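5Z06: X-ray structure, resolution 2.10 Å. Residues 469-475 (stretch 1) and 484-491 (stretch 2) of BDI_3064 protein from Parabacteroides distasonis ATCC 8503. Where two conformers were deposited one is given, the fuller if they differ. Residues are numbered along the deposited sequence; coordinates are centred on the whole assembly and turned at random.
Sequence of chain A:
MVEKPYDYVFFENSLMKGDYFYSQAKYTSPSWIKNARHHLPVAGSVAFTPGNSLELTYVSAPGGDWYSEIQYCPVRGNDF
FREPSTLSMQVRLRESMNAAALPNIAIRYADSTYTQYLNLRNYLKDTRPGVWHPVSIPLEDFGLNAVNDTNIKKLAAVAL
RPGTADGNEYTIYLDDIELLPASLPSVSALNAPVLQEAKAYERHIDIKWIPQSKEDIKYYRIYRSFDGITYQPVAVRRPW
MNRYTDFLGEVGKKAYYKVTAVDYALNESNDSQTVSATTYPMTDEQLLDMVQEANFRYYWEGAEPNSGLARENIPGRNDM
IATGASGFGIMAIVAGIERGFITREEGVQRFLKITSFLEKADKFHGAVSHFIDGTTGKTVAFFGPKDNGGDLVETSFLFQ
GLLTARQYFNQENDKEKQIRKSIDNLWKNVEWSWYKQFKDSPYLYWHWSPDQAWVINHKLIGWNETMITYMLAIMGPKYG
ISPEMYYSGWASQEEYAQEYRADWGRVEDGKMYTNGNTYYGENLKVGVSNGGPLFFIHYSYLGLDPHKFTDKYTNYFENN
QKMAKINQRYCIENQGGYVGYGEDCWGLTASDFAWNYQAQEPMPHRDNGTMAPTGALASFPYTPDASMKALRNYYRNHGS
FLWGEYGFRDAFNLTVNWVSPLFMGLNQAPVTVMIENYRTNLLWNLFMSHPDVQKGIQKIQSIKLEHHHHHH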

# COMPACT_ATOMS: atom_id res chain seq x y z
N THR A 469 -20.59 -8.91 4.06
CA THR A 469 -20.85 -8.96 5.49
C THR A 469 -22.28 -9.42 5.78
O THR A 469 -22.53 -10.29 6.63
CB THR A 469 -20.59 -7.60 6.15
OG1 THR A 469 -19.39 -7.01 5.61
CG2 THR A 469 -20.46 -7.76 7.64
N TYR A 470 -23.23 -8.87 5.03
CA TYR A 470 -24.61 -9.34 5.13
C TYR A 470 -24.77 -10.71 4.52
O TYR A 470 -25.45 -11.55 5.07
CB TYR A 470 -25.58 -8.36 4.49
CG TYR A 470 -25.89 -7.21 5.39
CD1 TYR A 470 -25.10 -6.06 5.38
CD2 TYR A 470 -26.95 -7.28 6.29
CE1 TYR A 470 -25.40 -5.01 6.20
CE2 TYR A 470 -27.24 -6.23 7.13
CZ TYR A 470 -26.47 -5.10 7.09
OH TYR A 470 -26.76 -4.07 7.93
N MET A 471 -24.12 -10.93 3.39
CA MET A 471 -24.21 -12.22 2.74
C MET A 471 -23.77 -13.29 3.71
O MET A 471 -24.52 -14.22 3.96
CB MET A 471 -23.35 -12.27 1.50
CG MET A 471 -23.85 -11.40 0.38
SD MET A 471 -25.24 -12.16 -0.47
CE MET A 471 -26.13 -10.65 -0.78
N LEU A 472 -22.58 -13.13 4.27
CA LEU A 472 -22.02 -14.17 5.11
C LEU A 472 -22.78 -14.30 6.40
O LEU A 472 -22.99 -15.42 6.86
CB LEU A 472 -20.53 -13.97 5.36
CG LEU A 472 -19.70 -14.27 4.10
CD1 LEU A 472 -18.27 -13.78 4.27
CD2 LEU A 472 -19.67 -15.75 3.79
N ALA A 473 -23.23 -13.18 6.94
CA ALA A 473 -24.09 -13.20 8.12
C ALA A 473 -25.31 -14.06 7.91
O ALA A 473 -25.68 -14.80 8.79
CB ALA A 473 -24.49 -11.79 8.53
N ILE A 474 -25.92 -13.95 6.74
CA ILE A 474 -27.11 -14.70 6.35
C ILE A 474 -26.77 -16.17 5.99
O ILE A 474 -27.62 -17.07 6.09
CB ILE A 474 -27.78 -13.97 5.16
CG1 ILE A 474 -28.30 -12.59 5.60
CG2 ILE A 474 -28.94 -14.76 4.55
CD1 ILE A 474 -28.58 -11.63 4.46
N MET A 475 -25.55 -16.41 5.54
CA MET A 475 -25.11 -17.77 5.19
C MET A 475 -24.63 -18.53 6.39
O MET A 475 -24.53 -19.75 6.34
CB MET A 475 -23.97 -17.71 4.19
CG MET A 475 -24.37 -17.07 2.87
SD MET A 475 -22.92 -16.40 2.02
CE MET A 475 -23.72 -15.88 0.49
N GLU A 484 -33.93 -11.31 5.53
CA GLU A 484 -34.58 -9.98 5.50
C GLU A 484 -33.63 -8.85 5.87
O GLU A 484 -33.83 -7.72 5.44
CB GLU A 484 -35.83 -9.92 6.40
CG GLU A 484 -37.13 -10.44 5.77
CD GLU A 484 -37.20 -11.96 5.64
OE1 GLU A 484 -36.37 -12.67 6.24
OE2 GLU A 484 -38.12 -12.45 4.94
N MET A 485 -32.62 -9.16 6.68
CA MET A 485 -31.59 -8.21 7.07
C MET A 485 -30.85 -7.60 5.89
O MET A 485 -30.34 -6.48 5.99
CB MET A 485 -30.60 -8.88 8.01
CG MET A 485 -31.24 -9.39 9.28
SD MET A 485 -31.69 -8.03 10.35
CE MET A 485 -33.19 -8.68 11.10
N TYR A 486 -30.79 -8.33 4.78
CA TYR A 486 -30.32 -7.78 3.53
C TYR A 486 -31.10 -6.54 3.09
O TYR A 486 -30.51 -5.59 2.59
CB TYR A 486 -30.38 -8.82 2.41
CG TYR A 486 -29.84 -8.29 1.12
CD1 TYR A 486 -28.48 -8.38 0.81
CD2 TYR A 486 -30.68 -7.66 0.19
CE1 TYR A 486 -27.99 -7.90 -0.39
CE2 TYR A 486 -30.19 -7.16 -1.00
CZ TYR A 486 -28.85 -7.28 -1.28
OH TYR A 486 -28.38 -6.77 -2.45
N TYR A 487 -32.42 -6.54 3.26
CA TYR A 487 -33.24 -5.36 2.87
C TYR A 487 -33.42 -4.36 3.98
O TYR A 487 -33.46 -3.16 3.72
CB TYR A 487 -34.61 -5.79 2.31
CG TYR A 487 -34.45 -6.49 0.99
CD1 TYR A 487 -34.10 -5.77 -0.15
CD2 TYR A 487 -34.54 -7.87 0.90
CE1 TYR A 487 -33.91 -6.41 -1.36
CE2 TYR A 487 -34.36 -8.51 -0.30
CZ TYR A 487 -34.04 -7.76 -1.43
OH TYR A 487 -33.85 -8.38 -2.62
N SER A 488 -33.51 -4.83 5.21
CA SER A 488 -33.78 -3.97 6.35
C SER A 488 -32.51 -3.24 6.77
O SER A 488 -32.58 -2.13 7.31
CB SER A 488 -34.35 -4.80 7.50
OG SER A 488 -33.32 -5.53 8.16
N GLY A 489 -31.35 -3.85 6.51
CA GLY A 489 -30.06 -3.32 6.92
C GLY A 489 -29.24 -2.81 5.76
O GLY A 489 -29.22 -1.61 5.48
N TRP A 490 -28.58 -3.74 5.07
CA TRP A 490 -27.81 -3.42 3.88
C TRP A 490 -28.56 -2.45 2.95
O TRP A 490 -28.05 -1.36 2.67
CB TRP A 490 -27.45 -4.71 3.15
CG TRP A 490 -27.06 -4.52 1.80
CD1 TRP A 490 -27.81 -4.76 0.71
CD2 TRP A 490 -25.82 -4.00 1.35
NE1 TRP A 490 -27.09 -4.46 -0.42
CE2 TRP A 490 -25.86 -3.98 -0.06
CE3 TRP A 490 -24.64 -3.60 1.99
CZ2 TRP A 490 -24.80 -3.54 -0.85
CZ3 TRP A 490 -23.56 -3.17 1.20
CH2 TRP A 490 -23.66 -3.14 -0.21
N ALA A 491 -29.76 -2.81 2.51
CA ALA A 491 -30.55 -1.97 1.60
C ALA A 491 -31.69 -1.23 2.32
O ALA A 491 -32.73 -0.98 1.74
CB ALA A 491 -31.08 -2.80 0.44

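The contact between helix 469-475 and helix 485-490 is built around one aromatic knob, the side chain of Tyr470, which points toward the second stretch and sits in a hole formed by Met485, Tyr486, Gly489 and Trp490. The helix axes approach to 10.2 Å at an angle of 143° between their N-to-C directions, and the backbones come nearest at Tyr470 and Tyr486, whose CA atoms are 6.1 Å apart. Trp490 covers one face of the Tyr470 ring with its backbone and CB rather than its indole: Trp490 CB lies 3.6 Å from the centroid of the Tyr470 ring, 17° off the normal, in a CH-pi contact, and Trp490 N is 3.2 Å from Tyr470 CZ. With chi1 at 162° (t), the Trp490 side chain leaves CB in a direction that carries its end away from the first helix; its five-membered ring is oblique to the Tyr470 ring, with planes at 56° and centroids 5.9 Å apart.

Gly489 suits its place because it has no side chain. Its CA lies 3.5 Å from Tyr470 OH, and an ideal CB would come within 2.5 Å of that same oxygen, a clash. Gly489 and Trp490 lie in a wider pi-type turn at 486-490; just after it, Ala491 N donates to Tyr486 O, five residues back, at 2.9 Å.

Beside the knob, apolar side chains of Met471, Ile474, Met485 and Tyr486 extend the contact. Met471 leaves its helix sideways, but m rotamers at chi1 and chi2 bring its end nearer, so that Met471 CE reaches Tyr486 CE1 at 3.3 Å. One turn beyond Tyr470, Ile474 points toward the second stretch and its CD1 meets Tyr486 CB at 3.9 Å. Tyr486, with chi1 t, thus offers both its CB and its ring to the first helix. Met485 contributes CB, 4.3 Å from Tyr470 CD2, while the end of its side chain leads away.

Together the stretches bury 317 Å², and no hydrogen bond crosses between them. At the polar edge, Met485 O approaches Tyr470 CE2 at 3.3 Å, but this carbonyl also serves its own helix, accepting from Gly489 N at 2.9 Å and weakly from Trp490 N at 3.4 Å. Tyr470 OH and Trp490 N are 3.4 Å apart at an angle too poor for a hydrogen bond. The hydroxyls of Tyr470 and Tyr486 are hydrogen-bonded elsewhere in the structure, so both tyrosines can lend their carbon surfaces to this buried contact without leaving their OH groups unsatisfied.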